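Listeriolysin O (Listeria monocytogenes, PDB 4CDB) binds cholesterol-containing host membranes and, after a major conformational change, inserts into them as an oligomeric pore that lyses the cell. Local coordinates at residues 43-48 with 365-370; 17-22 with 235-240; 375-380 with 465-470; 114-119 with 130-135; 159-164 with 335-340. All blocks are in the same frame, centred on the assembly; numbering follows the deposited sequence.

Contact 1 (43-48 with 365-370). With NA (sodium ion), chain K; NA (sodium ion), chain R.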
# COMPACT_ATOMS: atom_id res chain seq x y z
N ASP A 43 -5.71 13.52 -7.71
CA ASP A 43 -5.07 14.82 -7.60
C ASP A 43 -4.24 15.14 -8.83
O ASP A 43 -3.73 14.24 -9.51
CB ASP A 43 -4.17 14.89 -6.37
CG ASP A 43 -4.95 14.83 -5.07
OD1 ASP A 43 -6.17 15.08 -5.09
OD2 ASP A 43 -4.33 14.54 -4.02
N ALA A 44 -4.09 16.43 -9.11
CA ALA A 44 -3.17 16.90 -10.14
C ALA A 44 -2.01 17.61 -9.44
O ALA A 44 -2.23 18.61 -8.76
CB ALA A 44 -3.87 17.84 -11.10
N VAL A 45 -0.80 17.10 -9.60
CA VAL A 45 0.37 17.74 -9.00
C VAL A 45 0.84 18.91 -9.86
O VAL A 45 1.38 18.71 -10.95
CB VAL A 45 1.53 16.76 -8.80
CG1 VAL A 45 2.77 17.49 -8.29
CG2 VAL A 45 1.13 15.66 -7.83
N THR A 46 0.65 20.13 -9.36
CA THR A 46 1.00 21.33 -10.10
C THR A 46 2.51 21.58 -10.09
O THR A 46 3.07 22.04 -11.09
CB THR A 46 0.30 22.58 -9.53
OG1 THR A 46 0.67 22.75 -8.15
CG2 THR A 46 -1.22 22.43 -9.62
N ASN A 47 3.15 21.29 -8.97
CA ASN A 47 4.58 21.55 -8.82
C ASN A 47 5.21 20.66 -7.76
O ASN A 47 4.52 20.12 -6.89
CB ASN A 47 4.83 23.02 -8.48
CG ASN A 47 4.42 23.37 -7.07
OD1 ASN A 47 5.25 23.43 -6.16
ND2 ASN A 47 3.12 23.60 -6.87
N VAL A 48 6.53 20.50 -7.82
CA VAL A 48 7.26 19.70 -6.84
C VAL A 48 8.27 20.55 -6.08
O VAL A 48 9.16 21.16 -6.69
CB VAL A 48 7.99 18.52 -7.51
CG1 VAL A 48 8.87 17.79 -6.50
CG2 VAL A 48 6.99 17.57 -8.16
N ASN A 365 -6.87 7.23 -12.23
CA ASN A 365 -5.63 7.94 -12.49
C ASN A 365 -5.40 9.02 -11.43
O ASN A 365 -6.31 9.78 -11.10
CB ASN A 365 -5.60 8.54 -13.89
CG ASN A 365 -6.43 9.80 -14.01
OD1 ASN A 365 -5.89 10.89 -14.21
ND2 ASN A 365 -7.74 9.66 -13.88
N SER A 366 -4.19 9.07 -10.89
CA SER A 366 -3.88 10.02 -9.83
C SER A 366 -2.40 10.38 -9.83
O SER A 366 -1.54 9.51 -10.02
CB SER A 366 -4.27 9.46 -8.47
OG SER A 366 -3.91 10.34 -7.42
N GLU A 367 -2.10 11.65 -9.62
CA GLU A 367 -0.73 12.11 -9.47
C GLU A 367 -0.46 12.39 -8.00
O GLU A 367 -1.35 12.85 -7.28
CB GLU A 367 -0.48 13.36 -10.30
CG GLU A 367 -0.65 13.16 -11.80
CD GLU A 367 -0.46 14.45 -12.58
OE1 GLU A 367 -0.34 15.52 -11.94
OE2 GLU A 367 -0.42 14.39 -13.82
N TYR A 368 0.76 12.12 -7.56
CA TYR A 368 1.13 12.35 -6.17
C TYR A 368 2.62 12.67 -6.02
O TYR A 368 3.42 12.37 -6.90
CB TYR A 368 0.75 11.15 -5.30
CG TYR A 368 1.49 9.87 -5.62
CD1 TYR A 368 1.04 9.01 -6.61
CD2 TYR A 368 2.64 9.52 -4.91
CE1 TYR A 368 1.71 7.84 -6.90
CE2 TYR A 368 3.31 8.35 -5.20
CZ TYR A 368 2.85 7.51 -6.19
OH TYR A 368 3.53 6.35 -6.46
N ILE A 369 2.97 13.28 -4.90
CA ILE A 369 4.36 13.60 -4.61
C ILE A 369 4.96 12.52 -3.71
O ILE A 369 4.53 12.33 -2.57
CB ILE A 369 4.50 14.97 -3.92
CG1 ILE A 369 4.01 16.08 -4.85
CG2 ILE A 369 5.94 15.21 -3.51
CD1 ILE A 369 4.04 17.46 -4.23
N GLU A 370 5.96 11.82 -4.23
CA GLU A 370 6.67 10.82 -3.44
C GLU A 370 7.81 11.48 -2.68
O GLU A 370 8.72 12.06 -3.29
CB GLU A 370 7.22 9.71 -4.34
CG GLU A 370 7.96 8.62 -3.59
CD GLU A 370 8.68 7.66 -4.52
OE1 GLU A 370 9.56 8.12 -5.28
OE2 GLU A 370 8.38 6.45 -4.47
NA NA K . 1.92 4.16 -5.82
NA NA R . -4.89 13.33 -1.68
O HOH W 1 -1.74 13.23 -4.52
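Glu367 and Val45 carry this contact between the loop 43-48 and the long strand 362-385, with Ile369 beside them. The carboxylate of Glu367 extends to the loop, where OE1 accepts from Val45 N at 2.9 Å, met nearly along its C-O axis. Glu367 N gives a second bond, to Asp43 O at 3.1 Å, so one residue holds the loop through both main chain and side chain. Lys67 forms a long, weak ion pair with the same OE1. Val45 points toward the strand: CG2 sits 3.6 Å from Tyr368 N, while CG1, anti to the backbone N (chi1 175°), meets Ile369 CG1 at 3.9 Å. Branched aliphatic side chains suit this small apolar patch beside the polar bonds. A water donates to Asp43 OD2 and Glu367 O, and Asp43 OD2 also binds a sodium ion at 2.7 Å, a site shared with Ser177. With a cation beside Asp43 and an N-H and an ammonium near Glu367, both carboxylates are probably kept in the ionised state.

Contact 2 (17-22 with 235-240). With NA (sodium ion), chain O.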
# COMPACT_ATOMS: atom_id res chain seq x y z
N LYS A 17 -45.33 -8.69 -22.49
CA LYS A 17 -44.30 -9.05 -23.47
C LYS A 17 -43.89 -7.83 -24.27
O LYS A 17 -42.71 -7.66 -24.58
CB LYS A 17 -44.82 -10.15 -24.40
CG LYS A 17 -45.09 -11.47 -23.71
CD LYS A 17 -45.51 -12.52 -24.73
CE LYS A 17 -45.75 -13.86 -24.06
NZ LYS A 17 -46.17 -14.89 -25.05
N LYS A 18 -44.86 -7.00 -24.60
CA LYS A 18 -44.59 -5.75 -25.30
C LYS A 18 -43.72 -4.82 -24.45
O LYS A 18 -42.78 -4.20 -24.96
CB LYS A 18 -45.90 -5.05 -25.67
CG LYS A 18 -45.72 -3.77 -26.49
CD LYS A 18 -47.04 -3.03 -26.69
CE LYS A 18 -46.82 -1.72 -27.42
NZ LYS A 18 -48.06 -0.90 -27.48
N HIS A 19 -44.01 -4.73 -23.15
CA HIS A 19 -43.22 -3.88 -22.26
C HIS A 19 -41.79 -4.40 -22.11
O HIS A 19 -40.84 -3.62 -22.06
CB HIS A 19 -43.89 -3.77 -20.88
CG HIS A 19 -45.16 -2.99 -20.88
ND1 HIS A 19 -45.43 -1.99 -21.79
CD2 HIS A 19 -46.26 -3.07 -20.08
CE1 HIS A 19 -46.62 -1.48 -21.55
NE2 HIS A 19 -47.15 -2.12 -20.52
N ALA A 20 -41.65 -5.73 -22.05
CA ALA A 20 -40.33 -6.34 -21.94
C ALA A 20 -39.50 -6.04 -23.18
O ALA A 20 -38.31 -5.73 -23.09
CB ALA A 20 -40.46 -7.85 -21.73
N ASP A 21 -40.14 -6.12 -24.34
CA ASP A 21 -39.47 -5.82 -25.60
C ASP A 21 -39.09 -4.34 -25.69
O ASP A 21 -38.02 -4.00 -26.19
CB ASP A 21 -40.37 -6.22 -26.77
CG ASP A 21 -39.77 -5.84 -28.11
OD1 ASP A 21 -38.96 -6.63 -28.64
OD2 ASP A 21 -40.13 -4.78 -28.65
N GLU A 22 -39.96 -3.47 -25.19
CA GLU A 22 -39.65 -2.04 -25.15
C GLU A 22 -38.45 -1.76 -24.25
O GLU A 22 -37.61 -0.91 -24.56
CB GLU A 22 -40.85 -1.22 -24.68
CG GLU A 22 -42.01 -1.16 -25.67
CD GLU A 22 -43.20 -0.41 -25.11
OE1 GLU A 22 -43.17 -0.06 -23.91
OE2 GLU A 22 -44.16 -0.16 -25.87
N ALA A 235 -44.13 -6.05 -14.37
CA ALA A 235 -44.88 -4.80 -14.29
C ALA A 235 -44.02 -3.58 -14.60
O ALA A 235 -44.53 -2.46 -14.68
CB ALA A 235 -45.54 -4.66 -12.93
N VAL A 236 -42.72 -3.79 -14.75
CA VAL A 236 -41.80 -2.69 -15.02
C VAL A 236 -41.89 -2.26 -16.49
O VAL A 236 -41.99 -3.10 -17.38
CB VAL A 236 -40.34 -3.05 -14.67
CG1 VAL A 236 -39.42 -1.85 -14.88
CG2 VAL A 236 -40.25 -3.55 -13.24
N THR A 237 -41.87 -0.95 -16.72
CA THR A 237 -41.92 -0.41 -18.08
C THR A 237 -40.71 0.48 -18.36
O THR A 237 -39.97 0.85 -17.45
CB THR A 237 -43.21 0.40 -18.32
OG1 THR A 237 -43.25 1.52 -17.43
CG2 THR A 237 -44.43 -0.47 -18.09
N LYS A 238 -40.51 0.80 -19.63
CA LYS A 238 -39.45 1.70 -20.06
C LYS A 238 -39.62 3.07 -19.43
O LYS A 238 -38.65 3.72 -19.03
CB LYS A 238 -39.43 1.81 -21.59
CG LYS A 238 -38.62 2.98 -22.13
CD LYS A 238 -38.64 3.01 -23.65
CE LYS A 238 -40.06 3.01 -24.19
NZ LYS A 238 -40.09 3.00 -25.68
N GLU A 239 -40.88 3.51 -19.33
CA GLU A 239 -41.19 4.81 -18.75
C GLU A 239 -40.75 4.91 -17.30
O GLU A 239 -40.22 5.93 -16.87
CB GLU A 239 -42.69 5.11 -18.86
CG GLU A 239 -43.15 5.53 -20.25
CD GLU A 239 -43.05 4.41 -21.28
OE1 GLU A 239 -43.10 3.23 -20.88
OE2 GLU A 239 -42.92 4.73 -22.48
N GLN A 240 -40.96 3.83 -16.55
CA GLN A 240 -40.54 3.80 -15.15
C GLN A 240 -39.02 3.90 -15.02
O GLN A 240 -38.51 4.61 -14.16
CB GLN A 240 -41.06 2.54 -14.46
CG GLN A 240 -42.58 2.47 -14.39
CD GLN A 240 -43.09 1.12 -13.92
OE1 GLN A 240 -42.30 0.25 -13.54
NE2 GLN A 240 -44.40 0.93 -13.95
NA NA O . -40.65 0.52 -11.69
O HOH W 2 -41.87 -0.87 -21.45
O HOH W 3 -41.00 -1.66 -9.95
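The His19 imidazole receives the methyl of Thr237 over one face. Thr237 CG2 stands 3.8 Å from the centroid of the His19 ring and only 13° off its normal, a CH-pi contact over the ring centre. The two side chains lie side by side and point the same way. Next to the ring, His19 CB lies 4.0 Å from Val236 O; ND1 is buried here with no partner in the model.

Threonine serves a second purpose at this place. Its OG1 lies between the backbone N and the carbonyl carbon (chi1 62°), from where it accepts a weak bond from Gln240 N, while Gln240 OE1 accepts a weak one from Thr237 N: a capping box at the start of helix 238-243. Gln240 OE1 also binds a sodium ion at 2.5 Å.

One turn along from His19, Glu22 meets the aliphatic part of Lys238, its CB 4.3 Å from Lys238 CE. A long, flexible lysine can cover the neighbouring helix with its methylenes. No direct hydrogen bond crosses; instead a water donates to His19 O and Glu22 OE1 and accepts from Lys238 N at 2.8 Å. The contact sets the side of helix 14-28 against the N-terminal end of helix 238-243 at the protein surface, while Ala20, directed away from it, packs on loop residues Arg227 and Ser229.

Contact 3 (375-380 with 465-470)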
# COMPACT_ATOMS: atom_id res chain seq x y z
N ALA A 375 19.20 10.14 6.07
CA ALA A 375 19.76 10.62 7.33
C ALA A 375 21.27 10.38 7.40
O ALA A 375 21.74 9.26 7.22
CB ALA A 375 19.06 9.96 8.51
N TYR A 376 22.02 11.45 7.66
CA TYR A 376 23.47 11.34 7.79
C TYR A 376 23.91 11.67 9.22
O TYR A 376 23.73 12.79 9.69
CB TYR A 376 24.17 12.27 6.80
CG TYR A 376 23.90 11.94 5.35
CD1 TYR A 376 22.79 12.46 4.69
CD2 TYR A 376 24.75 11.10 4.64
CE1 TYR A 376 22.55 12.15 3.36
CE2 TYR A 376 24.51 10.79 3.31
CZ TYR A 376 23.41 11.32 2.68
OH TYR A 376 23.16 11.02 1.36
N THR A 377 24.47 10.68 9.90
CA THR A 377 24.88 10.84 11.30
C THR A 377 26.18 11.64 11.41
O THR A 377 27.08 11.48 10.59
CB THR A 377 25.06 9.48 12.00
OG1 THR A 377 23.95 8.63 11.68
CG2 THR A 377 25.14 9.66 13.51
N ASP A 378 26.27 12.48 12.43
CA ASP A 378 27.48 13.25 12.70
C ASP A 378 28.63 12.32 13.07
O ASP A 378 28.41 11.14 13.37
CB ASP A 378 27.26 14.25 13.84
CG ASP A 378 26.31 15.36 13.46
OD1 ASP A 378 26.11 15.59 12.24
OD2 ASP A 378 25.76 16.02 14.37
N GLY A 379 29.85 12.84 13.05
CA GLY A 379 31.03 12.06 13.36
C GLY A 379 32.16 12.87 13.95
O GLY A 379 32.18 14.10 13.85
N LYS A 380 33.11 12.19 14.58
CA LYS A 380 34.25 12.85 15.20
C LYS A 380 35.57 12.30 14.66
O LYS A 380 35.67 11.12 14.34
CB LYS A 380 34.21 12.68 16.72
CG LYS A 380 32.99 13.30 17.39
CD LYS A 380 32.96 13.01 18.88
CE LYS A 380 34.22 13.52 19.56
NZ LYS A 380 34.23 13.24 21.02
N LEU A 465 32.80 9.55 6.14
CA LEU A 465 32.45 10.05 7.46
C LEU A 465 31.97 8.91 8.35
O LEU A 465 30.96 8.26 8.05
CB LEU A 465 31.37 11.13 7.36
CG LEU A 465 30.79 11.62 8.69
CD1 LEU A 465 31.89 12.23 9.55
CD2 LEU A 465 29.66 12.62 8.46
N VAL A 466 32.69 8.66 9.44
CA VAL A 466 32.30 7.64 10.41
C VAL A 466 31.99 8.26 11.76
O VAL A 466 32.19 9.46 11.96
CB VAL A 466 33.41 6.58 10.58
CG1 VAL A 466 33.62 5.83 9.27
CG2 VAL A 466 34.70 7.23 11.05
N LYS A 467 31.50 7.45 12.70
CA LYS A 467 31.14 7.95 14.02
C LYS A 467 32.38 8.43 14.78
O LYS A 467 32.41 9.55 15.30
CB LYS A 467 30.40 6.87 14.82
CG LYS A 467 29.66 7.42 16.03
CD LYS A 467 28.74 8.56 15.61
CE LYS A 467 28.01 9.16 16.80
NZ LYS A 467 27.28 10.41 16.41
N ASN A 468 33.40 7.58 14.84
CA ASN A 468 34.66 7.94 15.47
C ASN A 468 35.86 7.44 14.68
O ASN A 468 36.15 6.25 14.66
CB ASN A 468 34.72 7.40 16.91
CG ASN A 468 33.86 8.20 17.86
OD1 ASN A 468 34.30 9.21 18.41
ND2 ASN A 468 32.64 7.74 18.08
N ARG A 469 36.55 8.37 14.02
CA ARG A 469 37.81 8.06 13.36
C ARG A 469 38.97 8.48 14.25
O ARG A 469 39.18 9.67 14.49
CB ARG A 469 37.90 8.75 11.99
CG ARG A 469 39.22 8.49 11.27
CD ARG A 469 39.23 9.09 9.87
NE ARG A 469 38.15 8.56 9.04
CZ ARG A 469 38.21 7.41 8.38
NH1 ARG A 469 39.30 6.67 8.44
NH2 ARG A 469 37.18 7.01 7.65
N ASN A 470 39.72 7.50 14.74
CA ASN A 470 40.82 7.78 15.66
C ASN A 470 42.17 7.82 14.96
O ASN A 470 42.71 6.78 14.55
CB ASN A 470 40.84 6.75 16.80
CG ASN A 470 39.51 6.65 17.50
OD1 ASN A 470 39.16 7.49 18.33
ND2 ASN A 470 38.75 5.61 17.19
O HOH W 4 34.82 10.60 11.09
O HOH W 5 34.07 10.35 20.78
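Lys380 and Asn468 pair as parallel strand neighbours. Lys380 N donates to Lys467 O at 2.8 Å, coming from above the carbonyl plane, and Lys380 O accepts from Arg469 N at 2.9 Å. Lys380 O also takes a weak bond from a water that donates to Val466 O. The bend at chi2 (53°) brings Lys467 CD over to Asp378 O, and Lys467 NZ further on gives that oxygen a weak bond at 3.3 Å. The carboxylate of Asp378 turns to Lys55 in a salt bridge, and the Arg469 guanidinium is held by Asn484 and by Pro464 O. On the face of Lys380 and Asn468, a second water accepts from Lys380 NZ and donates to Asn468 OD1 at 2.6 Å; Asn382 also bonds to that oxygen. Gly379 suits its place, since a CB would collide with Val466 O and Leu465 CD1; Gly379 CA makes a CA-H...O contact of 3.2 Å with Val466 O. Leu465 CD1 lies 3.9 Å from Gly379 CA. Such bonding of one residue to the two flanking its partner marks a parallel beta bridge, here joining the long strand 362-385 to strand 468-475 of the C-terminal beta sandwich.

Contact 4 (114-119 with 130-135). With NA (sodium ion), chain L; NA (sodium ion), chain M.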
# COMPACT_ATOMS: atom_id res chain seq x y z
N LEU A 114 -33.68 -15.18 -10.96
CA LEU A 114 -32.29 -15.38 -11.34
C LEU A 114 -31.73 -16.67 -10.74
O LEU A 114 -32.31 -17.22 -9.81
CB LEU A 114 -31.41 -14.17 -10.95
CG LEU A 114 -31.43 -13.60 -9.53
CD1 LEU A 114 -30.77 -14.51 -8.51
CD2 LEU A 114 -30.77 -12.23 -9.52
N THR A 115 -30.61 -17.14 -11.29
CA THR A 115 -29.96 -18.32 -10.74
C THR A 115 -28.65 -17.94 -10.07
O THR A 115 -27.79 -17.29 -10.69
CB THR A 115 -29.68 -19.38 -11.83
OG1 THR A 115 -30.91 -19.78 -12.44
CG2 THR A 115 -29.01 -20.61 -11.22
N LEU A 116 -28.50 -18.32 -8.81
CA LEU A 116 -27.26 -18.10 -8.08
C LEU A 116 -26.41 -19.36 -8.10
O LEU A 116 -26.93 -20.48 -8.07
CB LEU A 116 -27.54 -17.70 -6.63
CG LEU A 116 -28.19 -16.33 -6.43
CD1 LEU A 116 -28.45 -16.08 -4.95
CD2 LEU A 116 -27.32 -15.23 -7.02
N SER A 117 -25.09 -19.18 -8.16
CA SER A 117 -24.16 -20.30 -8.15
C SER A 117 -22.97 -20.01 -7.24
O SER A 117 -22.49 -18.87 -7.17
CB SER A 117 -23.68 -20.61 -9.57
OG SER A 117 -22.65 -21.58 -9.56
N ILE A 118 -22.51 -21.03 -6.53
CA ILE A 118 -21.41 -20.88 -5.58
C ILE A 118 -20.22 -21.73 -6.01
O ILE A 118 -20.39 -22.79 -6.62
CB ILE A 118 -21.86 -21.23 -4.14
CG1 ILE A 118 -20.89 -20.67 -3.10
CG2 ILE A 118 -22.05 -22.74 -3.97
CD1 ILE A 118 -21.43 -20.69 -1.69
N ASP A 119 -19.01 -21.28 -5.69
CA ASP A 119 -17.80 -21.96 -6.15
C ASP A 119 -17.10 -22.82 -5.10
O ASP A 119 -15.92 -23.14 -5.23
CB ASP A 119 -16.81 -20.95 -6.73
CG ASP A 119 -16.26 -20.00 -5.68
OD1 ASP A 119 -16.87 -19.89 -4.60
OD2 ASP A 119 -15.23 -19.35 -5.95
N ILE A 130 -29.02 -22.52 -7.41
CA ILE A 130 -30.36 -22.38 -6.84
C ILE A 130 -31.12 -21.23 -7.50
O ILE A 130 -30.56 -20.16 -7.75
CB ILE A 130 -30.31 -22.21 -5.30
CG1 ILE A 130 -31.73 -22.16 -4.71
CG2 ILE A 130 -29.51 -20.97 -4.91
CD1 ILE A 130 -31.76 -22.04 -3.20
N VAL A 131 -32.40 -21.46 -7.79
CA VAL A 131 -33.24 -20.45 -8.41
C VAL A 131 -33.88 -19.54 -7.36
O VAL A 131 -34.46 -20.03 -6.39
CB VAL A 131 -34.34 -21.09 -9.28
CG1 VAL A 131 -35.19 -20.01 -9.94
CG2 VAL A 131 -33.73 -21.99 -10.33
N VAL A 132 -33.76 -18.23 -7.55
CA VAL A 132 -34.44 -17.26 -6.71
C VAL A 132 -35.57 -16.64 -7.51
O VAL A 132 -35.33 -15.96 -8.50
CB VAL A 132 -33.48 -16.14 -6.26
CG1 VAL A 132 -34.19 -15.18 -5.31
CG2 VAL A 132 -32.25 -16.73 -5.60
N LYS A 133 -36.81 -16.87 -7.07
CA LYS A 133 -37.99 -16.42 -7.81
C LYS A 133 -38.13 -14.90 -7.84
O LYS A 133 -38.28 -14.30 -8.91
CB LYS A 133 -39.26 -17.07 -7.25
CG LYS A 133 -39.78 -18.23 -8.09
CD LYS A 133 -38.65 -19.16 -8.50
CE LYS A 133 -39.17 -20.31 -9.35
NZ LYS A 133 -40.04 -21.23 -8.57
N ASN A 134 -38.09 -14.28 -6.67
CA ASN A 134 -38.11 -12.82 -6.57
C ASN A 134 -36.81 -12.30 -5.96
O ASN A 134 -36.62 -12.35 -4.75
CB ASN A 134 -39.31 -12.35 -5.76
CG ASN A 134 -39.46 -10.84 -5.76
OD1 ASN A 134 -38.93 -10.15 -6.64
ND2 ASN A 134 -40.17 -10.31 -4.77
N ALA A 135 -35.93 -11.78 -6.81
CA ALA A 135 -34.58 -11.43 -6.40
C ALA A 135 -34.48 -10.15 -5.57
O ALA A 135 -33.84 -9.18 -5.99
CB ALA A 135 -33.67 -11.34 -7.62
NA NA L . -39.12 -7.65 -6.64
NA NA M . -33.08 -6.40 -5.74
O HOH W 6 -32.41 -4.23 -7.65
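Leu114, Leu116, Ile130 and Val132 share one face of a beta hairpin and form its apolar centre. Leu114 CD1 touches Val132 CB at 3.9 Å, the two side chains lying side by side, and Val132 CG2 also receives Leu116 CD1. Leu114 CG stands between the backbone N and the carbonyl carbon (chi1 51°), and CD2 beyond it meets Ala135 CB at 3.6 Å. A small methyl suits that place, where the chain leaves the strand and passes close to the leucine. Leu116 CB and Ile130 CG2 extend the patch at 4.2 Å.

Four backbone bonds tie the strands. Leu114 and Val132 form one hydrogen-bonded pair, in which Val132 N donates to Leu114 O at 2.9 Å; Leu116 and Ile130 form the next, with Leu116 N donating to Ile130 O at 3.0 Å. Between them Thr115 and Val131 are a non-hydrogen-bonded pair, their side chains on the other face, where Thr115 OG1 bonds to Ala5 O. At the polar edge, Asn134 OD1 binds one sodium ion at 2.5 Å and Ala135 O another at 2.9 Å, which Tyr88 also binds.

Helix 137-152 packs on the leucine-valine face, with Ala143 against both Leu116 and Val132 and Leu147 against Ile130. Strand 114-118 pairs in addition with strand 207-222, placing the hairpin at the margin of the large antiparallel sheet.

Contact 5 (159-164 with 335-340)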
# COMPACT_ATOMS: atom_id res chain seq x y z
N TYR A 159 -13.67 -32.11 2.56
CA TYR A 159 -12.69 -31.05 2.37
C TYR A 159 -12.48 -30.28 3.68
O TYR A 159 -13.09 -29.23 3.89
CB TYR A 159 -13.15 -30.08 1.28
CG TYR A 159 -13.41 -30.73 -0.06
CD1 TYR A 159 -12.40 -30.87 -1.01
CD2 TYR A 159 -14.68 -31.21 -0.38
CE1 TYR A 159 -12.65 -31.46 -2.23
CE2 TYR A 159 -14.93 -31.81 -1.60
CZ TYR A 159 -13.91 -31.93 -2.52
OH TYR A 159 -14.15 -32.53 -3.74
N PRO A 160 -11.62 -30.81 4.56
CA PRO A 160 -11.37 -30.17 5.86
C PRO A 160 -10.66 -28.82 5.74
O PRO A 160 -11.15 -27.83 6.29
CB PRO A 160 -10.48 -31.19 6.58
CG PRO A 160 -9.83 -31.97 5.49
CD PRO A 160 -10.84 -32.05 4.39
N ASN A 161 -9.54 -28.79 5.03
CA ASN A 161 -8.73 -27.58 4.96
C ASN A 161 -8.56 -27.02 3.56
O ASN A 161 -7.48 -27.12 2.97
CB ASN A 161 -7.36 -27.82 5.60
CG ASN A 161 -7.46 -28.36 7.01
OD1 ASN A 161 -7.40 -29.57 7.22
ND2 ASN A 161 -7.61 -27.47 7.98
N VAL A 162 -9.62 -26.44 3.02
CA VAL A 162 -9.53 -25.73 1.75
C VAL A 162 -9.10 -24.29 1.99
O VAL A 162 -9.86 -23.49 2.53
CB VAL A 162 -10.85 -25.77 0.97
CG1 VAL A 162 -10.83 -26.87 -0.07
CG2 VAL A 162 -12.03 -25.93 1.92
N SER A 163 -7.87 -23.97 1.59
CA SER A 163 -7.32 -22.64 1.82
C SER A 163 -8.13 -21.57 1.10
O SER A 163 -8.64 -21.79 -0.00
CB SER A 163 -5.86 -22.58 1.38
OG SER A 163 -5.73 -22.85 -0.01
N ALA A 164 -8.25 -20.41 1.74
CA ALA A 164 -8.97 -19.29 1.15
C ALA A 164 -8.20 -18.74 -0.03
O ALA A 164 -6.98 -18.87 -0.11
CB ALA A 164 -9.19 -18.21 2.19
N GLY A 335 -7.67 -17.41 9.92
CA GLY A 335 -8.65 -17.15 8.87
C GLY A 335 -8.26 -17.67 7.50
O GLY A 335 -8.97 -17.43 6.53
N ALA A 336 -7.15 -18.38 7.42
CA ALA A 336 -6.67 -18.93 6.15
C ALA A 336 -7.58 -20.04 5.64
O ALA A 336 -7.60 -20.33 4.44
CB ALA A 336 -5.25 -19.43 6.29
N THR A 337 -8.34 -20.65 6.55
CA THR A 337 -9.25 -21.72 6.19
C THR A 337 -10.70 -21.43 6.61
O THR A 337 -10.97 -21.12 7.77
CB THR A 337 -8.80 -23.08 6.78
OG1 THR A 337 -7.58 -23.49 6.14
CG2 THR A 337 -9.86 -24.14 6.57
N PHE A 338 -11.61 -21.51 5.65
CA PHE A 338 -13.03 -21.27 5.89
C PHE A 338 -13.65 -22.32 6.81
O PHE A 338 -13.37 -23.51 6.69
CB PHE A 338 -13.78 -21.24 4.55
CG PHE A 338 -15.28 -21.29 4.68
CD1 PHE A 338 -15.98 -20.26 5.29
CD2 PHE A 338 -15.99 -22.37 4.17
CE1 PHE A 338 -17.36 -20.31 5.39
CE2 PHE A 338 -17.37 -22.42 4.27
CZ PHE A 338 -18.05 -21.39 4.88
N ASN A 339 -14.48 -21.86 7.75
CA ASN A 339 -15.23 -22.76 8.61
C ASN A 339 -16.63 -22.22 8.93
O ASN A 339 -16.92 -21.05 8.69
CB ASN A 339 -14.46 -23.08 9.89
CG ASN A 339 -14.66 -22.05 10.97
OD1 ASN A 339 -15.61 -22.13 11.75
ND2 ASN A 339 -13.77 -21.07 11.04
N ARG A 340 -17.48 -23.09 9.47
CA ARG A 340 -18.89 -22.78 9.69
C ARG A 340 -19.13 -21.57 10.60
O ARG A 340 -20.05 -20.79 10.38
CB ARG A 340 -19.62 -24.00 10.26
CG ARG A 340 -21.14 -23.92 10.20
CD ARG A 340 -21.78 -25.08 10.95
NE ARG A 340 -23.20 -25.24 10.62
CZ ARG A 340 -23.69 -26.25 9.91
NH1 ARG A 340 -22.89 -27.20 9.45
NH2 ARG A 340 -24.99 -26.31 9.66
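Thr337 meets the backbone of Pro160 and Asn161 where two loops come together at the large antiparallel sheet of the cholesterol-dependent cytolysin fold, one leading into strand 165-172 and the other into strand 345-353. From Thr337 CB the side chain divides. With OG1 beside the backbone N (chi1 -68°), CG2 is left anti to it and does the touching: Thr337 CG2 lies 3.9 Å from Pro160 O and 4.0 Å from Asn161 CA. Thr337 OG1 approaches less closely, 4.4 Å from Ser163 CA. Threonine suits the place because its methyl lies against the 160-162 backbone while OG1 occupies a separate branch.

Ala164 points toward the second loop, and its small CB fits 3.5 Å from Ala336 O; it also packs on Gln215 and Tyr217 of strand 207-222. Gly335 has a positive phi (94°), where a CB would jam against the preceding carbonyl, and its own O accepts from Tyr217 OH. The one hydrogen bond across the loops runs from Ala164 N to Ala336 O, 2.8 Å long and nearly straight at 162°.

The five contacts are spread along an elongated molecule and none touches another. Contacts 1 and 3 share strand 362-385, yet their centres are 37 Å apart, so one long strand carries the chain from the body toward the C-terminal beta sandwich. Contacts 2 and 3 lie on opposite sides of the chain's centre, their own centres 81 Å apart. Contact 4 is nested in the loops closed by contacts 1 and 2, and its nearest atoms are about 9 Å from contact 2 and about 7 Å from contact 5. Sodium ions bind at contacts 1, 2 and 4, whereas in contact 3 the Arg469 side chain is about 10 Å from the bound tris(hydroxyethyl)aminomethane.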